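Local coordinates for protein M32 carboxypeptidase (Chitinophagaceae bacterium, PDB 7A03) that probably removes amino acids one at a time from the C-terminal ends of peptides, as a metal-dependent carboxypeptidase of family M32, at residues A[108-113]-A[138-142]; A[129-133]-A[379-383]; A[365-369]-A[407-411]. All coordinates share one frame; numbering follows the deposited sequence.

Interaction 1 (A[108-113]-A[138-142])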
# COMPACT_ATOMS: atom_id res chain seq x y z
N GLU A 108 25.17 -6.52 -9.60
CA GLU A 108 25.57 -6.27 -8.21
C GLU A 108 24.36 -6.12 -7.29
O GLU A 108 24.35 -6.66 -6.19
CB GLU A 108 26.45 -5.03 -8.14
CG GLU A 108 27.84 -5.24 -8.74
CD GLU A 108 28.54 -3.93 -9.02
OE1 GLU A 108 27.92 -2.87 -8.85
OE2 GLU A 108 29.72 -3.97 -9.44
N ILE A 109 23.34 -5.38 -7.75
CA ILE A 109 22.12 -5.22 -6.96
C ILE A 109 21.44 -6.57 -6.74
O ILE A 109 20.97 -6.87 -5.64
CB ILE A 109 21.18 -4.19 -7.61
CG1 ILE A 109 21.78 -2.78 -7.52
CG2 ILE A 109 19.79 -4.23 -6.97
CD1 ILE A 109 20.90 -1.69 -8.10
N SER A 110 21.40 -7.41 -7.78
CA SER A 110 20.79 -8.73 -7.62
C SER A 110 21.55 -9.58 -6.60
O SER A 110 20.94 -10.22 -5.72
CB SER A 110 20.70 -9.43 -8.98
OG SER A 110 20.13 -10.72 -8.86
N GLU A 111 22.88 -9.60 -6.70
CA GLU A 111 23.69 -10.39 -5.77
C GLU A 111 23.51 -9.89 -4.34
O GLU A 111 23.33 -10.69 -3.41
CB GLU A 111 25.16 -10.32 -6.17
CG GLU A 111 25.49 -10.82 -7.58
CD GLU A 111 26.85 -10.32 -8.08
OE1 GLU A 111 27.61 -9.72 -7.28
OE2 GLU A 111 27.16 -10.52 -9.28
N ALA A 112 23.54 -8.57 -4.16
CA ALA A 112 23.41 -8.00 -2.83
C ALA A 112 22.02 -8.23 -2.26
O ALA A 112 21.87 -8.39 -1.04
CB ALA A 112 23.75 -6.51 -2.86
N THR A 113 20.99 -8.27 -3.10
CA THR A 113 19.66 -8.59 -2.61
C THR A 113 19.57 -10.04 -2.13
O THR A 113 18.99 -10.32 -1.08
CB THR A 113 18.60 -8.28 -3.67
OG1 THR A 113 18.74 -6.93 -4.11
CG2 THR A 113 17.20 -8.46 -3.09
N ARG A 138 26.23 -3.13 2.31
CA ARG A 138 26.40 -3.35 0.87
C ARG A 138 25.19 -2.82 0.09
O ARG A 138 25.34 -2.11 -0.91
CB ARG A 138 26.62 -4.84 0.62
CG ARG A 138 26.69 -5.26 -0.84
CD ARG A 138 27.74 -4.49 -1.62
NE ARG A 138 27.99 -5.12 -2.91
CZ ARG A 138 28.76 -4.60 -3.87
NH1 ARG A 138 29.36 -3.43 -3.68
NH2 ARG A 138 28.93 -5.24 -5.01
N MET A 139 23.98 -3.16 0.55
CA MET A 139 22.76 -2.69 -0.09
C MET A 139 22.72 -1.17 -0.17
O MET A 139 22.41 -0.59 -1.22
CB MET A 139 21.54 -3.20 0.68
CG MET A 139 20.20 -2.75 0.09
SD MET A 139 19.93 -3.39 -1.58
CE MET A 139 19.60 -5.11 -1.22
N VAL A 140 23.04 -0.49 0.94
CA VAL A 140 22.98 0.96 0.98
C VAL A 140 23.99 1.57 0.02
O VAL A 140 23.69 2.55 -0.68
CB VAL A 140 23.16 1.47 2.43
CG1 VAL A 140 23.40 2.98 2.46
CG2 VAL A 140 21.95 1.11 3.26
N GLU A 141 25.22 1.03 -0.02
CA GLU A 141 26.21 1.51 -0.98
C GLU A 141 25.69 1.42 -2.41
O GLU A 141 25.79 2.38 -3.19
CB GLU A 141 27.50 0.69 -0.85
CG GLU A 141 28.19 0.77 0.50
CD GLU A 141 29.59 0.18 0.47
OE1 GLU A 141 29.96 -0.45 -0.55
OE2 GLU A 141 30.32 0.34 1.48
N LEU A 142 25.10 0.27 -2.75
CA LEU A 142 24.60 0.10 -4.11
C LEU A 142 23.43 1.04 -4.39
O LEU A 142 23.30 1.57 -5.51
CB LEU A 142 24.24 -1.36 -4.37
CG LEU A 142 25.46 -2.28 -4.50
CD1 LEU A 142 25.06 -3.75 -4.60
CD2 LEU A 142 26.29 -1.87 -5.71
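With CG beside the backbone N and anti to the carbonyl carbon (chi1 -72°), L142 sends its two methyls across to helix 103-126, while R138 has CG anti to its N (chi1 175°) and a bend at chi2 that sets its guanidinium with one face under L142 CD1, the methyl offset toward the rim. L142 CD1 settles between the backbone and A112, 3.4 Å from E108 O and 3.5 Å from A112 CB. Its other methyl, L142 CD2, lies 3.7 Å from E108 OE1, the two side chains crossing at about a right angle. A112 suits this place because a lone methyl lets the leucine approach so closely, and R138 CG reaches A112 CB at 3.8 Å. The segments belong to consecutive helices, 103-126 and 129-150, which form an antiparallel helical hairpin; their local axes come within 9.7 Å at a crossing angle of -158°. Toward the other end, flexible M139, bent at chi2 and chi3, brings CE to 3.5 Å from T113 OG1. The same hydroxyl donates to I109 O, one turn back, while CE only packs against it; I109 O accepts T113 N from the opposite face of its plane. R138 crosses the E108 side chain, R138 NH2 3.9 Å from E108 CG and 4.6 Å from E108 OE1, where opposite charges would attract without a salt bridge.

Interaction 2 (A[129-133]-A[379-383])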
# COMPACT_ATOMS: atom_id res chain seq x y z
N TYR A 129 20.91 -7.54 15.11
CA TYR A 129 21.00 -6.75 13.88
C TYR A 129 22.39 -6.82 13.27
O TYR A 129 22.53 -6.74 12.04
CB TYR A 129 20.64 -5.29 14.18
CG TYR A 129 21.14 -4.33 13.13
CD1 TYR A 129 20.49 -4.20 11.92
CD2 TYR A 129 22.28 -3.57 13.35
CE1 TYR A 129 20.96 -3.33 10.95
CE2 TYR A 129 22.76 -2.70 12.39
CZ TYR A 129 22.08 -2.58 11.19
OH TYR A 129 22.55 -1.72 10.23
N GLN A 130 23.44 -6.97 14.09
CA GLN A 130 24.80 -6.99 13.56
C GLN A 130 25.03 -8.15 12.61
O GLN A 130 25.95 -8.08 11.79
CB GLN A 130 25.82 -6.98 14.70
CG GLN A 130 25.71 -5.76 15.61
CD GLN A 130 25.93 -4.45 14.88
OE1 GLN A 130 26.49 -4.41 13.78
NE2 GLN A 130 25.47 -3.35 15.48
N VAL A 131 24.21 -9.20 12.69
CA VAL A 131 24.26 -10.25 11.68
C VAL A 131 23.84 -9.71 10.32
O VAL A 131 24.42 -10.07 9.29
CB VAL A 131 23.38 -11.44 12.13
CG1 VAL A 131 23.18 -12.42 10.99
CG2 VAL A 131 23.99 -12.13 13.33
N PHE A 132 22.82 -8.85 10.30
CA PHE A 132 22.31 -8.26 9.07
C PHE A 132 23.17 -7.10 8.59
O PHE A 132 23.12 -6.76 7.41
CB PHE A 132 20.88 -7.78 9.33
CG PHE A 132 20.15 -7.26 8.11
CD1 PHE A 132 20.04 -8.03 6.97
CD2 PHE A 132 19.54 -6.01 8.14
CE1 PHE A 132 19.35 -7.56 5.85
CE2 PHE A 132 18.85 -5.54 7.03
CZ PHE A 132 18.75 -6.31 5.89
N GLU A 133 23.95 -6.49 9.48
CA GLU A 133 24.58 -5.21 9.17
C GLU A 133 25.47 -5.21 7.92
O GLU A 133 25.39 -4.24 7.15
CB GLU A 133 25.29 -4.64 10.41
CG GLU A 133 25.76 -3.22 10.24
CD GLU A 133 27.05 -3.12 9.44
OE1 GLU A 133 27.82 -4.10 9.40
OE2 GLU A 133 27.28 -2.08 8.80
N THR A 379 25.05 2.69 8.61
CA THR A 379 24.47 1.41 9.00
C THR A 379 25.12 0.82 10.23
O THR A 379 24.57 -0.12 10.82
CB THR A 379 24.57 0.43 7.83
OG1 THR A 379 24.09 -0.85 8.24
CG2 THR A 379 26.00 0.31 7.39
N LYS A 380 26.28 1.33 10.64
CA LYS A 380 26.92 0.87 11.86
C LYS A 380 26.06 1.29 13.05
O LYS A 380 25.74 2.47 13.20
CB LYS A 380 28.32 1.48 11.98
CG LYS A 380 29.34 1.01 10.93
CD LYS A 380 29.07 -0.42 10.47
CE LYS A 380 30.19 -0.97 9.59
NZ LYS A 380 29.75 -1.08 8.16
N ASP A 381 25.66 0.32 13.87
CA ASP A 381 24.82 0.58 15.05
C ASP A 381 23.48 1.21 14.66
O ASP A 381 22.97 2.10 15.34
CB ASP A 381 25.56 1.43 16.09
CG ASP A 381 26.32 0.60 17.10
OD1 ASP A 381 25.69 0.14 18.07
OD2 ASP A 381 27.54 0.40 16.91
N LEU A 382 22.92 0.75 13.55
CA LEU A 382 21.61 1.26 13.15
C LEU A 382 20.53 0.87 14.14
O LEU A 382 19.52 1.57 14.26
CB LEU A 382 21.28 0.78 11.74
CG LEU A 382 20.08 1.46 11.06
CD1 LEU A 382 20.36 2.94 10.87
CD2 LEU A 382 19.77 0.80 9.75
N ASN A 383 20.71 -0.24 14.86
CA ASN A 383 19.72 -0.64 15.85
C ASN A 383 19.60 0.42 16.95
O ASN A 383 18.49 0.73 17.39
CB ASN A 383 20.07 -2.01 16.44
CG ASN A 383 21.45 -2.05 17.05
OD1 ASN A 383 22.38 -1.42 16.54
ND2 ASN A 383 21.59 -2.78 18.14
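Y129 OH donates to T379 O at 2.6 Å, in the carbonyl plane and on a lone pair, and T379 O itself lies at the ring edge, in the ring plane. Y129 CZ rests 3.5 Å from L382 CB, and the backbone N of N383 lies over one ring face. One turn further along helix 129-150, E133 turns toward T379 and K380: K380 NZ forms a salt bridge with E133 OE2 at 2.7 Å, approaching on the syn side, 24° out of the carboxylate plane. A weak bond from T379 OG1 reaches the same oxygen. Although K380 CB points away from the helix, the length of the lysine and its bends at chi2 and chi4 let NZ return to E133. Behind these groups is a type II turn from T379 to L382 that leads into helix 382-394, while D401 accepts from Y129 N and L136 packs against Y129, T379 and L382. A phenylalanine in place of Y129 would probably leave T379 O without this hydroxyl donor and the turn less firmly tied to the helix. Burial of N383 OD1 without a partner probably costs some stability. K380 NZ is likely to stabilise E133 as a carboxylate, the weak hydroxyl bond adding little.

Interaction 3 (A[365-369]-A[407-411])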
# COMPACT_ATOMS: atom_id res chain seq x y z
N ARG A 365 11.11 5.54 9.56
CA ARG A 365 11.75 4.88 8.43
C ARG A 365 12.17 5.91 7.39
O ARG A 365 13.29 5.86 6.85
CB ARG A 365 10.82 3.81 7.85
CG ARG A 365 10.68 2.58 8.76
CD ARG A 365 9.35 1.87 8.56
NE ARG A 365 9.19 0.66 9.37
CZ ARG A 365 9.02 0.65 10.70
NH1 ARG A 365 8.99 1.79 11.38
NH2 ARG A 365 8.86 -0.49 11.35
N TYR A 366 11.32 6.93 7.18
CA TYR A 366 11.66 7.95 6.21
C TYR A 366 12.94 8.65 6.62
O TYR A 366 13.90 8.75 5.84
CB TYR A 366 10.48 8.90 6.03
CG TYR A 366 10.80 10.17 5.31
CD1 TYR A 366 10.96 10.20 3.93
CD2 TYR A 366 10.94 11.36 6.01
CE1 TYR A 366 11.27 11.37 3.28
CE2 TYR A 366 11.24 12.55 5.36
CZ TYR A 366 11.40 12.54 3.99
OH TYR A 366 11.69 13.69 3.30
N GLU A 367 13.03 9.06 7.90
CA GLU A 367 14.20 9.84 8.28
C GLU A 367 15.44 8.98 8.17
O GLU A 367 16.47 9.41 7.62
CB GLU A 367 14.07 10.44 9.68
CG GLU A 367 12.82 11.30 9.89
CD GLU A 367 12.80 12.60 9.08
OE1 GLU A 367 13.87 13.04 8.59
OE2 GLU A 367 11.71 13.19 8.94
N ILE A 368 15.32 7.71 8.56
CA ILE A 368 16.48 6.83 8.52
C ILE A 368 16.90 6.61 7.08
O ILE A 368 18.08 6.74 6.74
CB ILE A 368 16.18 5.52 9.27
CG1 ILE A 368 16.26 5.76 10.78
CG2 ILE A 368 17.14 4.41 8.82
CD1 ILE A 368 15.74 4.62 11.59
N GLU A 369 15.93 6.34 6.20
CA GLU A 369 16.31 6.10 4.82
C GLU A 369 16.96 7.33 4.24
O GLU A 369 18.00 7.24 3.56
CB GLU A 369 15.12 5.66 3.97
CG GLU A 369 14.74 4.23 4.20
CD GLU A 369 13.61 3.78 3.32
OE1 GLU A 369 13.25 4.53 2.40
OE2 GLU A 369 13.09 2.68 3.57
N GLN A 407 12.31 -5.69 11.98
CA GLN A 407 10.92 -6.13 11.86
C GLN A 407 10.44 -6.17 10.41
O GLN A 407 9.62 -7.03 10.06
CB GLN A 407 9.99 -5.27 12.72
CG GLN A 407 9.97 -3.78 12.37
CD GLN A 407 9.05 -2.99 13.30
OE1 GLN A 407 7.89 -2.76 12.97
NE2 GLN A 407 9.56 -2.61 14.47
N ASP A 408 10.89 -5.25 9.57
CA ASP A 408 10.32 -5.07 8.24
C ASP A 408 11.29 -5.57 7.18
O ASP A 408 12.50 -5.34 7.27
CB ASP A 408 9.96 -3.60 7.99
CG ASP A 408 8.64 -3.23 8.61
OD1 ASP A 408 7.76 -4.12 8.71
OD2 ASP A 408 8.46 -2.05 8.99
N ILE A 409 10.74 -6.25 6.17
CA ILE A 409 11.54 -6.92 5.14
C ILE A 409 12.03 -5.99 4.05
O ILE A 409 12.91 -6.37 3.27
CB ILE A 409 10.70 -8.06 4.53
CG1 ILE A 409 11.59 -9.10 3.83
CG2 ILE A 409 9.64 -7.50 3.58
CD1 ILE A 409 10.83 -10.38 3.44
N HIS A 410 11.51 -4.75 4.00
CA HIS A 410 11.65 -3.92 2.81
C HIS A 410 13.11 -3.73 2.42
O HIS A 410 13.47 -3.89 1.24
CB HIS A 410 10.93 -2.58 3.01
CG HIS A 410 9.45 -2.72 3.24
ND1 HIS A 410 8.93 -3.47 4.27
CD2 HIS A 410 8.39 -2.21 2.57
CE1 HIS A 410 7.61 -3.41 4.22
NE2 HIS A 410 7.26 -2.65 3.20
N TRP A 411 13.96 -3.43 3.40
CA TRP A 411 15.35 -3.11 3.09
C TRP A 411 16.09 -4.31 2.52
O TRP A 411 16.90 -4.16 1.61
CB TRP A 411 16.06 -2.58 4.34
CG TRP A 411 15.55 -1.23 4.78
CD1 TRP A 411 14.82 -0.35 4.04
CD2 TRP A 411 15.75 -0.61 6.05
NE1 TRP A 411 14.54 0.78 4.77
CE2 TRP A 411 15.11 0.64 6.01
CE3 TRP A 411 16.41 -1.00 7.22
CZ2 TRP A 411 15.11 1.52 7.09
CZ3 TRP A 411 16.41 -0.13 8.29
CH2 TRP A 411 15.76 1.11 8.22
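R365 meets D408 and Q407 at the far end of a side chain that leaves helix 358-374 with CG beside its backbone N (chi1 -72°) and runs extended from CG to NE. Beyond CB and CG, R365 CD comes within 4.0 Å of D408 OD2. R365 NE donates to D408 OD2 at 2.8 Å, nearly along its C-O axis, while R365 NH2 reaches D408 OD2 at 2.9 Å from above the carboxylate plane. The grip is side-on, both nitrogens on one atom, and the bonds are bent, with N-H...O angles of 142° and 138°. R365 NH2 also lies 3.0 Å from Q407 OE1, which accepts from R350 N; Q407 NE2 donates to L348 O, so the amide is fixed from both ends. R365 NH1 turns to Y390 OH and H361 O. Arginine suits the position because one flat group serves all these directions.

One helical turn after R365, E369 OE2 accepts from W411 NE1 at 2.7 Å, on its anti side, in a nearly straight bond within the ring plane. E369 OE1 is held by Y157 OH and G417 N, and I368 CG2 packs 3.6 Å from W411 CH2. Q407, D408, H410 and W411 are fixed positions of GXXQDXHW, a conserved M32 motif, here fastened to the buried face of helix 358-374. D408 OD2 pairs with both R365 and R350, which holds the carboxylate in place, and the donors around E369 would stabilise negative charge there.

The three contacts lie on the same side of the chain's centre, their own centres 13 to 16 Å apart. Helix 129-150 serves interactions 1 and 2, which do not touch: their nearest atoms are about 5 Å apart. Interaction 3 meets both. W411 O lies 3.9 Å from M139 CG of interaction 1, while W411 CZ3 lies 3.8 Å from L382 CD2 of interaction 2, and L382 CD1 also packs near I368 CG2. The loop 407-411 therefore sits between the outer helical hairpin and helix 358-374. The HExxH pattern on helix 258-277, probably the metal-binding motif of this family, belongs to none of these contacts.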